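Local coordinates for protein cyclopenase asqI (Emericella nidulans, PDB 5YY3) that catalyses the zinc-dependent conversion of 4'-methoxycyclopenin into 4'-methoxyviridicatin with release of methyl isocyanate, a step of aspoquinolone biosynthesis, at residues H144-T149 with I258-G263; F207-E212 with C323-G328; P486-L491 with T514-D519; R608-L613 with A621-I626. One frame throughout, in Å; residues are numbered along the deposited sequence.

Contact 1: H144-T149 with I258-G263; sequences HPFFST and IEHYGG
Phe146 and His260 carry this contact, each setting a carbon over the other's ring. His260 CB lies over the centre of the Phe146 ring, 3.5 Å from its centroid. Phe146 CA lies over the centre of the His260 ring, 3.6 Å from that centroid. Both are CH-pi contacts. The two side chains slide past each other in opposite directions. The ring planes are close to parallel, at 20°, but are slid apart and barely overlap. His260 NE2 gives its N-H to Ser148 O at 2.8 Å. The oxygen lies in the imidazole plane and NE2 sits nearly along the C=O axis, although the N-H itself is bent, at 139°. Tyr261 brings in a third ring obliquely, with its CD1 3.7 Å from Phe146 CE2. The three rings form an aromatic cluster at the protein surface. It ties together two loops of the hemocyanin-like, metal-binding domain. Thr149, poorly ordered, donates from OG1 to the syn lone pair of Glu259 OE2 at 2.8 Å. Glu259 OE1 accepts from Lys150 N, so one carboxylate meets two successive residues.

Behind this shell, His144 supports Phe146 from the other side. Its CE1 lies near the rim of the ring face opposite His260. Its ND1 accepts a nearly straight bond from Phe146 N at 3.0 Å, in the imidazole plane. Phe146 CG is anti to the carbonyl carbon (chi1 -72°), which starts the ring off beside that same backbone N. Phe385 meets the Phe146 ring edge-to-face, and helix 114-127 touches His144 and Pro145 through Glu115 and Arg118.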
loop_
_atom_site.group_PDB
_atom_site.type_symbol
_atom_site.label_atom_id
_atom_site.label_comp_id
_atom_site.label_asym_id
_atom_site.label_seq_id
_atom_site.Cartn_x
_atom_site.Cartn_y
_atom_site.Cartn_z
ATOM N N HIS A 144 -23.960 -20.071 -21.330
ATOM C CA HIS A 144 -24.964 -19.646 -20.371
ATOM C C HIS A 144 -25.420 -18.229 -20.700
ATOM O O HIS A 144 -24.604 -17.393 -21.103
ATOM C CB HIS A 144 -24.400 -19.731 -18.953
ATOM C CG HIS A 144 -25.424 -19.529 -17.882
ATOM N ND1 HIS A 144 -25.954 -18.292 -17.578
ATOM C CD2 HIS A 144 -26.020 -20.410 -17.042
ATOM C CE1 HIS A 144 -26.831 -18.419 -16.595
ATOM N NE2 HIS A 144 -26.891 -19.696 -16.252
ATOM N N PRO A 145 -26.733 -17.966 -20.562
ATOM C CA PRO A 145 -27.324 -16.648 -20.840
ATOM C C PRO A 145 -26.576 -15.466 -20.211
ATOM O O PRO A 145 -26.591 -14.378 -20.786
ATOM C CB PRO A 145 -28.729 -16.765 -20.234
ATOM C CG PRO A 145 -29.072 -18.201 -20.383
ATOM C CD PRO A 145 -27.768 -18.969 -20.233
ATOM N N PHE A 146 -25.945 -15.668 -19.056
ATOM C CA PHE A 146 -25.262 -14.571 -18.364
ATOM C C PHE A 146 -24.006 -14.110 -19.116
ATOM O O PHE A 146 -23.518 -13.002 -18.900
ATOM C CB PHE A 146 -24.881 -14.971 -16.933
ATOM C CG PHE A 146 -26.047 -15.069 -15.983
ATOM C CD1 PHE A 146 -27.349 -14.925 -16.422
ATOM C CD2 PHE A 146 -25.827 -15.296 -14.635
ATOM C CE1 PHE A 146 -28.413 -15.016 -15.535
ATOM C CE2 PHE A 146 -26.875 -15.389 -13.749
ATOM C CZ PHE A 146 -28.175 -15.247 -14.198
ATOM N N PHE A 147 -23.493 -14.965 -19.994
ATOM C CA PHE A 147 -22.347 -14.629 -20.832
ATOM C C PHE A 147 -22.725 -13.787 -22.044
ATOM O O PHE A 147 -21.944 -13.671 -22.983
ATOM C CB PHE A 147 -21.636 -15.902 -21.304
ATOM C CG PHE A 147 -20.627 -16.434 -20.322
ATOM C CD1 PHE A 147 -21.033 -17.026 -19.140
ATOM C CD2 PHE A 147 -19.276 -16.332 -20.577
ATOM C CE1 PHE A 147 -20.108 -17.507 -18.235
ATOM C CE2 PHE A 147 -18.353 -16.820 -19.685
ATOM C CZ PHE A 147 -18.766 -17.401 -18.510
ATOM N N SER A 148 -23.918 -13.200 -22.029
ATOM C CA SER A 148 -24.352 -12.308 -23.104
ATOM C C SER A 148 -25.000 -11.058 -22.530
ATOM O O SER A 148 -25.503 -11.070 -21.405
ATOM C CB SER A 148 -25.332 -13.014 -24.035
ATOM O OG SER A 148 -24.765 -14.200 -24.551
ATOM N N THR A 149 -24.983 -9.982 -23.310
ATOM C CA THR A 149 -25.584 -8.714 -22.907
ATOM C C THR A 149 -27.100 -8.746 -23.144
ATOM O O THR A 149 -27.573 -9.435 -24.049
ATOM C CB THR A 149 -24.951 -7.526 -23.679
ATOM O OG1 THR A 149 -25.111 -6.314 -22.932
ATOM C CG2 THR A 149 -25.585 -7.362 -25.060
ATOM N N ILE A 258 -22.919 -7.934 -14.160
ATOM C CA ILE A 258 -23.722 -7.134 -13.239
ATOM C C ILE A 258 -25.149 -6.955 -13.775
ATOM O O ILE A 258 -26.090 -6.691 -13.022
ATOM C CB ILE A 258 -23.072 -5.755 -12.973
ATOM C CG1 ILE A 258 -23.674 -5.103 -11.728
ATOM C CG2 ILE A 258 -23.234 -4.841 -14.157
ATOM C CD1 ILE A 258 -23.149 -5.666 -10.445
ATOM N N GLU A 259 -25.297 -7.125 -15.084
ATOM C CA GLU A 259 -26.596 -7.055 -15.734
ATOM C C GLU A 259 -27.573 -8.088 -15.189
ATOM O O GLU A 259 -28.760 -7.805 -15.034
ATOM C CB GLU A 259 -26.440 -7.259 -17.238
ATOM C CG GLU A 259 -26.172 -5.993 -18.021
ATOM C CD GLU A 259 -26.191 -6.241 -19.516
ATOM O OE1 GLU A 259 -27.195 -6.809 -20.009
ATOM O OE2 GLU A 259 -25.204 -5.870 -20.193
ATOM N N HIS A 260 -27.065 -9.285 -14.901
ATOM C CA HIS A 260 -27.916 -10.437 -14.611
ATOM C C HIS A 260 -28.063 -10.705 -13.134
ATOM O O HIS A 260 -29.061 -11.279 -12.720
ATOM C CB HIS A 260 -27.380 -11.691 -15.300
ATOM C CG HIS A 260 -27.111 -11.505 -16.756
ATOM N ND1 HIS A 260 -28.060 -11.739 -17.724
ATOM C CD2 HIS A 260 -25.978 -11.143 -17.420
ATOM C CE1 HIS A 260 -27.543 -11.501 -18.918
ATOM N NE2 HIS A 260 -26.276 -11.149 -18.757
ATOM N N TYR A 261 -27.061 -10.325 -12.346
ATOM C CA TYR A 261 -27.188 -10.368 -10.889
ATOM C C TYR A 261 -26.229 -9.389 -10.223
ATOM O O TYR A 261 -25.246 -8.954 -10.831
ATOM C CB TYR A 261 -26.954 -11.774 -10.355
ATOM C CG TYR A 261 -25.534 -12.308 -10.485
ATOM C CD1 TYR A 261 -25.103 -12.922 -11.656
ATOM C CD2 TYR A 261 -24.644 -12.237 -9.419
ATOM C CE1 TYR A 261 -23.825 -13.429 -11.772
ATOM C CE2 TYR A 261 -23.364 -12.743 -9.520
ATOM C CZ TYR A 261 -22.958 -13.341 -10.699
ATOM O OH TYR A 261 -21.681 -13.851 -10.789
ATOM N N GLY A 262 -26.530 -9.036 -8.976
ATOM C CA GLY A 262 -25.750 -8.051 -8.256
ATOM C C GLY A 262 -24.883 -8.650 -7.164
ATOM O O GLY A 262 -24.863 -9.867 -6.943
ATOM N N GLY A 263 -24.149 -7.781 -6.482
ATOM C CA GLY A 263 -23.354 -8.193 -5.347
ATOM C C GLY A 263 -24.000 -7.750 -4.049
ATOM O O GLY A 263 -25.203 -7.898 -3.861
#

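Contact 2: F207-E212 with C323-G328; sequences FDRHGE and CLNFVG
Asn325 lays its amide against the start of helix 210-231, overlapping Arg209, Gly211 and Glu212. Its CG is anti to the backbone N (chi1 -161°), directed at that first turn. Asn325 OD1 accepts from Glu212 N at 3.1 Å, in the carbonyl plane and on a lone pair. It takes a second, weak bond from Gly211 N at 3.2 Å. On the other branch, Asn325 ND2 donates weakly to Asp208 O at 3.4 Å. The Arg209 side chain crosses that of Asn325 at about a right angle, with CD 3.8 Å from Asn325 CG.

The backbones also come close. Gly211 and Gly328 have no side chains, and their CA atoms are 3.9 Å apart. Gly211 CA makes a C-H...O contact to Asn325 O at 3.4 Å, and Gly328 CA makes one to Gly211 O. A water accepts from Asn325 N and donates to Glu212 OE2.

Helix 210-231 continues to the zinc ligand His218. In this buried contact one asparagine meets two N-H groups and a carbonyl of segment 207-212, only the Glu212 bond not being weak. The Glu212 carboxylate is probably favoured by the positive end of helix 323-331 and by Arg209 NH1, a long, charge-only pair at 3.9 Å from OE2.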
loop_
_atom_site.group_PDB
_atom_site.type_symbol
_atom_site.label_atom_id
_atom_site.label_comp_id
_atom_site.label_asym_id
_atom_site.label_seq_id
_atom_site.Cartn_x
_atom_site.Cartn_y
_atom_site.Cartn_z
ATOM N N PHE A 207 -22.025 -45.393 -6.730
ATOM C CA PHE A 207 -21.163 -44.454 -6.021
ATOM C C PHE A 207 -21.572 -44.216 -4.551
ATOM O O PHE A 207 -22.673 -43.745 -4.263
ATOM C CB PHE A 207 -21.118 -43.126 -6.777
ATOM C CG PHE A 207 -20.233 -42.113 -6.133
ATOM C CD1 PHE A 207 -18.853 -42.313 -6.086
ATOM C CD2 PHE A 207 -20.771 -40.966 -5.560
ATOM C CE1 PHE A 207 -18.018 -41.384 -5.481
ATOM C CE2 PHE A 207 -19.951 -40.028 -4.954
ATOM C CZ PHE A 207 -18.566 -40.238 -4.913
ATOM N N ASP A 208 -20.645 -44.516 -3.638
ATOM C CA ASP A 208 -20.906 -44.556 -2.194
ATOM C C ASP A 208 -20.507 -43.300 -1.415
ATOM O O ASP A 208 -21.063 -43.009 -0.352
ATOM C CB ASP A 208 -20.156 -45.744 -1.572
ATOM C CG ASP A 208 -20.810 -47.073 -1.875
ATOM O OD1 ASP A 208 -20.309 -47.798 -2.765
ATOM O OD2 ASP A 208 -21.825 -47.392 -1.218
ATOM N N ARG A 209 -19.520 -42.577 -1.931
ATOM C CA ARG A 209 -18.764 -41.632 -1.112
ATOM C C ARG A 209 -19.036 -40.157 -1.412
ATOM O O ARG A 209 -18.099 -39.372 -1.499
ATOM C CB ARG A 209 -17.263 -41.921 -1.275
ATOM C CG ARG A 209 -16.840 -43.332 -0.864
ATOM C CD ARG A 209 -17.026 -43.556 0.644
ATOM N NE ARG A 209 -16.812 -44.952 1.044
ATOM C CZ ARG A 209 -16.676 -45.365 2.305
ATOM N NH1 ARG A 209 -16.728 -44.491 3.307
ATOM N NH2 ARG A 209 -16.487 -46.655 2.573
ATOM N N HIS A 210 -20.305 -39.786 -1.567
ATOM C CA HIS A 210 -20.677 -38.388 -1.836
ATOM C C HIS A 210 -20.100 -37.428 -0.799
ATOM O O HIS A 210 -19.584 -36.369 -1.140
ATOM C CB HIS A 210 -22.203 -38.203 -1.868
ATOM C CG HIS A 210 -22.844 -38.523 -3.184
ATOM N ND1 HIS A 210 -23.038 -37.575 -4.168
ATOM C CD2 HIS A 210 -23.369 -39.676 -3.661
ATOM C CE1 HIS A 210 -23.637 -38.135 -5.202
ATOM N NE2 HIS A 210 -23.853 -39.407 -4.922
ATOM N N GLY A 211 -20.192 -37.812 0.469
ATOM C CA GLY A 211 -19.825 -36.931 1.558
ATOM C C GLY A 211 -18.333 -36.724 1.632
ATOM O O GLY A 211 -17.860 -35.634 1.940
ATOM N N GLU A 212 -17.598 -37.787 1.350
ATOM C CA GLU A 212 -16.143 -37.760 1.327
ATOM C C GLU A 212 -15.621 -36.847 0.234
ATOM O O GLU A 212 -14.756 -36.012 0.463
ATOM C CB GLU A 212 -15.612 -39.165 1.112
ATOM C CG GLU A 212 -14.311 -39.430 1.783
ATOM C CD GLU A 212 -13.854 -40.834 1.532
ATOM O OE1 GLU A 212 -13.251 -41.074 0.460
ATOM O OE2 GLU A 212 -14.140 -41.695 2.392
ATOM N N CYS A 323 -15.990 -41.551 9.005
ATOM C CA CYS A 323 -16.219 -40.218 9.567
ATOM C C CYS A 323 -16.406 -39.142 8.485
ATOM O O CYS A 323 -17.379 -38.413 8.524
ATOM C CB CYS A 323 -15.086 -39.810 10.521
ATOM S SG CYS A 323 -13.396 -39.848 9.804
ATOM N N LEU A 324 -15.519 -39.055 7.506
ATOM C CA LEU A 324 -15.621 -37.949 6.544
ATOM C C LEU A 324 -16.829 -38.081 5.622
ATOM O O LEU A 324 -17.493 -37.080 5.289
ATOM C CB LEU A 324 -14.346 -37.834 5.710
ATOM C CG LEU A 324 -13.115 -37.470 6.536
ATOM C CD1 LEU A 324 -11.906 -37.237 5.627
ATOM C CD2 LEU A 324 -13.399 -36.259 7.399
ATOM N N ASN A 325 -17.113 -39.313 5.215
ATOM C CA ASN A 325 -18.262 -39.571 4.358
ATOM C C ASN A 325 -19.554 -39.180 5.049
ATOM O O ASN A 325 -20.471 -38.642 4.425
ATOM C CB ASN A 325 -18.323 -41.037 3.956
ATOM C CG ASN A 325 -19.195 -41.259 2.747
ATOM O OD1 ASN A 325 -19.148 -40.483 1.789
ATOM N ND2 ASN A 325 -20.017 -42.305 2.787
ATOM N N PHE A 326 -19.620 -39.440 6.346
ATOM C CA PHE A 326 -20.831 -39.145 7.091
ATOM C C PHE A 326 -20.911 -37.680 7.460
ATOM O O PHE A 326 -21.953 -37.060 7.286
ATOM C CB PHE A 326 -20.926 -40.022 8.345
ATOM C CG PHE A 326 -21.655 -41.313 8.112
ATOM C CD1 PHE A 326 -23.053 -41.353 8.126
ATOM C CD2 PHE A 326 -20.955 -42.488 7.845
ATOM C CE1 PHE A 326 -23.740 -42.559 7.901
ATOM C CE2 PHE A 326 -21.635 -43.697 7.620
ATOM C CZ PHE A 326 -23.029 -43.727 7.652
ATOM N N VAL A 327 -19.821 -37.121 7.970
ATOM C CA VAL A 327 -19.802 -35.702 8.287
ATOM C C VAL A 327 -20.104 -34.868 7.035
ATOM O O VAL A 327 -20.926 -33.958 7.073
ATOM C CB VAL A 327 -18.453 -35.268 8.888
ATOM C CG1 VAL A 327 -18.397 -33.730 9.014
ATOM C CG2 VAL A 327 -18.239 -35.927 10.242
ATOM N N GLY A 328 -19.444 -35.196 5.928
ATOM C CA GLY A 328 -19.676 -34.521 4.663
ATOM C C GLY A 328 -21.083 -34.754 4.159
ATOM O O GLY A 328 -21.759 -33.815 3.716
HETATM O O HOH W 1 -14.883 -41.363 5.339
#

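Contact 3: P486-L491 with T514-D519; sequences PQTLTL and TVQLTD
The antiparallel beta hairpin of strands 487-497 and 508-517, in the Ig-like domain, is joined here near its open end. Gln487 and Leu517 form one hydrogen-bonded pair, with Leu517 N to Gln487 O at 2.7 Å and Gln487 N to Leu517 O at 2.9 Å. Leu489 and Val515 form the next, with Val515 N to Leu489 O at 2.7 Å. Thr488 with Gln516 and Thr490 with Thr514 are the non-hydrogen-bonded pairs.

The two faces differ. On one, Leu489 lies side by side with Val515, its CD1 4.0 Å from Val515 CB. Leu491 CD1 reaches Val515 CG2 at 3.6 Å. Gln487 is the polar member of this face, and its amide bonds to Ser475 and to Glu421 O. On the threonine face, Gln516 CG packs at 3.6 Å against Pro486 CB, and the methyls Thr488 CG2 and Thr514 CG2 meet at 3.8 Å. Thr490 OG1 bonds to Asp582.

The face of Leu489, Val515 and Leu517, largely apolar and joined by Leu491, packs inward. Leu491 and Leu517 touch strand 461-475, Leu489 touches strand 422-431, and Val515 touches strand 523-528. Strand 571-580 flanks strand 487-497.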
loop_
_atom_site.group_PDB
_atom_site.type_symbol
_atom_site.label_atom_id
_atom_site.label_comp_id
_atom_site.label_asym_id
_atom_site.label_seq_id
_atom_site.Cartn_x
_atom_site.Cartn_y
_atom_site.Cartn_z
ATOM N N PRO A 486 4.830 -59.092 -10.926
ATOM C CA PRO A 486 5.139 -57.660 -10.799
ATOM C C PRO A 486 4.751 -57.096 -9.431
ATOM O O PRO A 486 3.826 -57.616 -8.801
ATOM C CB PRO A 486 4.288 -57.006 -11.903
ATOM C CG PRO A 486 3.808 -58.117 -12.767
ATOM C CD PRO A 486 3.736 -59.324 -11.883
ATOM N N GLN A 487 5.456 -56.062 -8.978
ATOM C CA GLN A 487 5.018 -55.278 -7.821
ATOM C C GLN A 487 4.272 -54.045 -8.300
ATOM O O GLN A 487 4.820 -53.235 -9.053
ATOM C CB GLN A 487 6.197 -54.854 -6.952
ATOM C CG GLN A 487 5.780 -54.142 -5.682
ATOM C CD GLN A 487 6.955 -53.922 -4.747
ATOM O OE1 GLN A 487 8.103 -54.047 -5.153
ATOM N NE2 GLN A 487 6.674 -53.619 -3.492
ATOM N N THR A 488 3.022 -53.904 -7.880
ATOM C CA THR A 488 2.244 -52.739 -8.252
ATOM C C THR A 488 1.990 -51.840 -7.056
ATOM O O THR A 488 1.487 -52.283 -6.046
ATOM C CB THR A 488 0.921 -53.145 -8.872
ATOM O OG1 THR A 488 1.180 -53.690 -10.171
ATOM C CG2 THR A 488 -0.006 -51.927 -9.009
ATOM N N LEU A 489 2.356 -50.572 -7.175
ATOM C CA LEU A 489 2.166 -49.611 -6.091
ATOM C C LEU A 489 1.637 -48.298 -6.652
ATOM O O LEU A 489 1.595 -48.103 -7.858
ATOM C CB LEU A 489 3.478 -49.404 -5.333
ATOM C CG LEU A 489 4.575 -48.936 -6.279
ATOM C CD1 LEU A 489 4.905 -47.461 -6.085
ATOM C CD2 LEU A 489 5.812 -49.822 -6.179
ATOM N N THR A 490 1.206 -47.418 -5.768
ATOM C CA THR A 490 0.670 -46.130 -6.184
ATOM C C THR A 490 1.489 -45.004 -5.557
ATOM O O THR A 490 1.759 -45.014 -4.349
ATOM C CB THR A 490 -0.819 -45.980 -5.798
ATOM O OG1 THR A 490 -1.596 -46.960 -6.493
ATOM C CG2 THR A 490 -1.350 -44.575 -6.157
ATOM N N LEU A 491 1.912 -44.060 -6.400
ATOM C CA LEU A 491 2.671 -42.890 -5.957
ATOM C C LEU A 491 1.710 -41.725 -5.781
ATOM O O LEU A 491 0.956 -41.395 -6.702
ATOM C CB LEU A 491 3.766 -42.526 -6.961
ATOM C CG LEU A 491 4.909 -43.518 -7.152
ATOM C CD1 LEU A 491 5.863 -42.984 -8.178
ATOM C CD2 LEU A 491 5.627 -43.767 -5.835
ATOM N N THR A 514 0.023 -45.002 -10.678
ATOM C CA THR A 514 0.383 -46.397 -10.496
ATOM C C THR A 514 1.775 -46.662 -11.062
ATOM O O THR A 514 2.133 -46.176 -12.130
ATOM C CB THR A 514 -0.654 -47.320 -11.156
ATOM O OG1 THR A 514 -1.880 -47.242 -10.416
ATOM C CG2 THR A 514 -0.175 -48.760 -11.164
ATOM N N VAL A 515 2.581 -47.404 -10.322
ATOM C CA VAL A 515 3.856 -47.840 -10.852
ATOM C C VAL A 515 3.901 -49.355 -10.783
ATOM O O VAL A 515 3.450 -49.950 -9.811
ATOM C CB VAL A 515 5.031 -47.225 -10.081
ATOM C CG1 VAL A 515 6.344 -47.807 -10.553
ATOM C CG2 VAL A 515 5.028 -45.724 -10.277
ATOM N N GLN A 516 4.429 -49.978 -11.825
ATOM C CA GLN A 516 4.589 -51.419 -11.824
ATOM C C GLN A 516 6.072 -51.765 -11.931
ATOM O O GLN A 516 6.748 -51.356 -12.880
ATOM C CB GLN A 516 3.797 -52.045 -12.973
ATOM C CG GLN A 516 3.646 -53.543 -12.856
ATOM C CD GLN A 516 3.074 -54.174 -14.119
ATOM O OE1 GLN A 516 1.899 -54.550 -14.155
ATOM N NE2 GLN A 516 3.910 -54.304 -15.163
ATOM N N LEU A 517 6.584 -52.497 -10.947
ATOM C CA LEU A 517 7.978 -52.916 -10.981
ATOM C C LEU A 517 8.083 -54.374 -11.418
ATOM O O LEU A 517 7.238 -55.207 -11.080
ATOM C CB LEU A 517 8.647 -52.719 -9.614
ATOM C CG LEU A 517 8.593 -51.302 -9.029
ATOM C CD1 LEU A 517 9.396 -51.219 -7.742
ATOM C CD2 LEU A 517 9.073 -50.272 -10.051
ATOM N N THR A 518 9.126 -54.673 -12.179
ATOM C CA THR A 518 9.386 -56.036 -12.619
ATOM C C THR A 518 10.838 -56.459 -12.338
ATOM O O THR A 518 11.243 -57.544 -12.731
ATOM C CB THR A 518 9.054 -56.188 -14.121
ATOM O OG1 THR A 518 9.630 -55.102 -14.852
ATOM C CG2 THR A 518 7.553 -56.142 -14.331
ATOM N N ASP A 519 11.597 -55.607 -11.641
ATOM C CA ASP A 519 13.011 -55.855 -11.319
ATOM C C ASP A 519 13.365 -55.476 -9.899
ATOM O O ASP A 519 12.604 -54.799 -9.211
ATOM C CB ASP A 519 13.967 -55.057 -12.228
ATOM C CG ASP A 519 14.017 -55.581 -13.624
ATOM O OD1 ASP A 519 13.592 -56.740 -13.832
ATOM O OD2 ASP A 519 14.501 -54.840 -14.508
#

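Contact 4: R608-L613 with A621-I626; sequences RAWTQL and ASIRTI
No hydrogen bond crosses between Leu613 and Ile626 or anywhere else in this contact, which is held by packing, mostly of apolar side chains. Leu613 and Ile626 reach toward each other tip to tip, with Leu613 CD2 3.5 Å from Ile626 CD1. The same Leu613 CD2 lies 3.5 Å from Ala621 CB. The other branch, CD1, touches Ile623 CG1 at 3.8 Å. Leu613 CG is anti to the carbonyl carbon (chi1 -61°), and the two methyls beyond it split between these neighbours.

Trp610 is met in two ways. Ile626 CD1 sits at the indole edge, in plane, 3.9 Å from Trp610 CE3. Ile623 crosses the indole at about a right angle, with CG1 over one face. Gln612 CB adds a contact to Ile626 CD1 at 3.8 Å. The polar ends turn to other partners: Trp610 NE1 donates to Pro605 O, and the Gln612 amide bonds to Asp414 and to Ile415 N.

Both segments run from loop into short helices, 611-614 and 623-626, in the Ig-like domain. The second opens with a capping box. Ser622 N donates to Thr625 OG1 at 2.8 Å, nearly straight, and Thr625 N returns a weak bond to Ser622 OG. This reciprocal pairing is typical of a helix N-terminus.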
loop_
_atom_site.group_PDB
_atom_site.type_symbol
_atom_site.label_atom_id
_atom_site.label_comp_id
_atom_site.label_asym_id
_atom_site.label_seq_id
_atom_site.Cartn_x
_atom_site.Cartn_y
_atom_site.Cartn_z
ATOM N N ARG A 608 -6.736 -37.559 7.156
ATOM C CA ARG A 608 -6.923 -37.785 8.598
ATOM C C ARG A 608 -5.648 -37.406 9.321
ATOM O O ARG A 608 -4.605 -37.305 8.692
ATOM C CB ARG A 608 -7.271 -39.246 8.899
ATOM C CG ARG A 608 -8.741 -39.522 8.913
ATOM C CD ARG A 608 -9.012 -40.979 8.723
ATOM N NE ARG A 608 -9.569 -41.198 7.396
ATOM C CZ ARG A 608 -10.831 -40.939 7.079
ATOM N NH1 ARG A 608 -11.650 -40.483 8.014
ATOM N NH2 ARG A 608 -11.277 -41.158 5.842
ATOM N N ALA A 609 -5.712 -37.213 10.633
ATOM C CA ALA A 609 -4.489 -36.917 11.368
ATOM C C ALA A 609 -3.604 -38.160 11.348
ATOM O O ALA A 609 -4.097 -39.265 11.112
ATOM C CB ALA A 609 -4.789 -36.488 12.794
ATOM N N TRP A 610 -2.306 -37.987 11.586
ATOM C CA TRP A 610 -1.395 -39.129 11.619
ATOM C C TRP A 610 -1.145 -39.542 13.045
ATOM O O TRP A 610 -0.891 -38.719 13.927
ATOM C CB TRP A 610 -0.061 -38.824 10.944
ATOM C CG TRP A 610 -0.177 -38.461 9.516
ATOM C CD1 TRP A 610 -1.296 -38.538 8.733
ATOM C CD2 TRP A 610 0.866 -37.937 8.684
ATOM N NE1 TRP A 610 -1.008 -38.095 7.459
ATOM C CE2 TRP A 610 0.313 -37.719 7.408
ATOM C CE3 TRP A 610 2.216 -37.635 8.898
ATOM C CZ2 TRP A 610 1.062 -37.214 6.349
ATOM C CZ3 TRP A 610 2.957 -37.135 7.853
ATOM C CH2 TRP A 610 2.381 -36.929 6.590
ATOM N N THR A 611 -1.207 -40.843 13.261
ATOM C CA THR A 611 -1.147 -41.380 14.600
ATOM C C THR A 611 0.276 -41.182 15.154
ATOM O O THR A 611 0.469 -41.007 16.363
ATOM C CB THR A 611 -1.577 -42.857 14.592
ATOM O OG1 THR A 611 -1.948 -43.245 15.910
ATOM C CG2 THR A 611 -0.462 -43.744 14.108
ATOM N N GLN A 612 1.261 -41.153 14.257
ATOM C CA GLN A 612 2.648 -40.883 14.634
ATOM C C GLN A 612 2.813 -39.502 15.289
ATOM O O GLN A 612 3.744 -39.281 16.064
ATOM C CB GLN A 612 3.563 -40.991 13.410
ATOM C CG GLN A 612 3.885 -42.434 12.952
ATOM C CD GLN A 612 2.713 -43.127 12.260
ATOM O OE1 GLN A 612 1.814 -42.476 11.725
ATOM N NE2 GLN A 612 2.733 -44.453 12.250
ATOM N N LEU A 613 1.905 -38.581 14.969
ATOM C CA LEU A 613 1.923 -37.243 15.554
ATOM C C LEU A 613 0.944 -37.094 16.729
ATOM O O LEU A 613 1.305 -36.519 17.757
ATOM C CB LEU A 613 1.616 -36.203 14.489
ATOM C CG LEU A 613 2.595 -36.133 13.318
ATOM C CD1 LEU A 613 2.171 -35.040 12.353
ATOM C CD2 LEU A 613 3.983 -35.872 13.834
ATOM N N ALA A 621 7.913 -34.292 17.098
ATOM C CA ALA A 621 7.394 -34.767 15.815
ATOM C C ALA A 621 6.459 -33.759 15.152
ATOM O O ALA A 621 5.605 -33.136 15.800
ATOM C CB ALA A 621 6.695 -36.088 15.988
ATOM N N SER A 622 6.653 -33.595 13.850
ATOM C CA SER A 622 5.745 -32.828 13.014
ATOM C C SER A 622 5.669 -33.523 11.658
ATOM O O SER A 622 6.333 -34.537 11.442
ATOM C CB SER A 622 6.214 -31.381 12.867
ATOM O OG SER A 622 7.478 -31.322 12.224
ATOM N N ILE A 623 4.844 -32.996 10.759
ATOM C CA ILE A 623 4.794 -33.506 9.402
ATOM C C ILE A 623 6.184 -33.357 8.787
ATOM O O ILE A 623 6.673 -34.252 8.083
ATOM C CB ILE A 623 3.721 -32.773 8.558
ATOM C CG1 ILE A 623 2.322 -33.163 9.050
ATOM C CG2 ILE A 623 3.858 -33.105 7.081
ATOM C CD1 ILE A 623 1.185 -32.481 8.310
ATOM N N ARG A 624 6.838 -32.240 9.101
ATOM C CA ARG A 624 8.149 -31.957 8.545
ATOM C C ARG A 624 9.198 -32.984 8.961
ATOM O O ARG A 624 10.006 -33.394 8.129
ATOM C CB ARG A 624 8.621 -30.570 8.949
ATOM C CG ARG A 624 9.927 -30.202 8.280
ATOM C CD ARG A 624 10.703 -29.201 9.108
ATOM N NE ARG A 624 9.864 -28.099 9.568
ATOM C CZ ARG A 624 9.807 -26.911 8.973
ATOM N NH1 ARG A 624 10.529 -26.675 7.875
ATOM N NH2 ARG A 624 9.014 -25.965 9.463
ATOM N N THR A 625 9.192 -33.402 10.228
ATOM C CA THR A 625 10.202 -34.357 10.693
ATOM C C THR A 625 9.985 -35.724 10.042
ATOM O O THR A 625 10.940 -36.365 9.591
ATOM C CB THR A 625 10.215 -34.524 12.228
ATOM O OG1 THR A 625 8.892 -34.822 12.697
ATOM C CG2 THR A 625 10.715 -33.261 12.912
ATOM N N ILE A 626 8.728 -36.148 9.962
ATOM C CA ILE A 626 8.392 -37.461 9.428
ATOM C C ILE A 626 8.745 -37.563 7.958
ATOM O O ILE A 626 9.326 -38.549 7.517
ATOM C CB ILE A 626 6.894 -37.775 9.630
ATOM C CG1 ILE A 626 6.632 -38.115 11.103
ATOM C CG2 ILE A 626 6.440 -38.912 8.717
ATOM C CD1 ILE A 626 5.165 -38.183 11.445
#

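In the fold
Contacts 1 and 2 lie in the hemocyanin-type domain, and their segments alternate along the chain. Their centres are about 34 Å apart, on opposite sides of the chain's centre. Both lie outside the first shell of the zinc site: the Tyr261 side chain is about 11 Å from that of His186, and Gly328 about 9 Å from the side chain of His218. Contacts 3 and 4 belong to the Ig-like domain, away from that site, with centres about 26 Å apart. Contact 4 is joined to contact 2: Arg608 packs on Leu324, with NH1 3.7 Å from Leu324 CG. This links the two domains. Contacts 1 and 3 are farthest apart, centres about 50 Å.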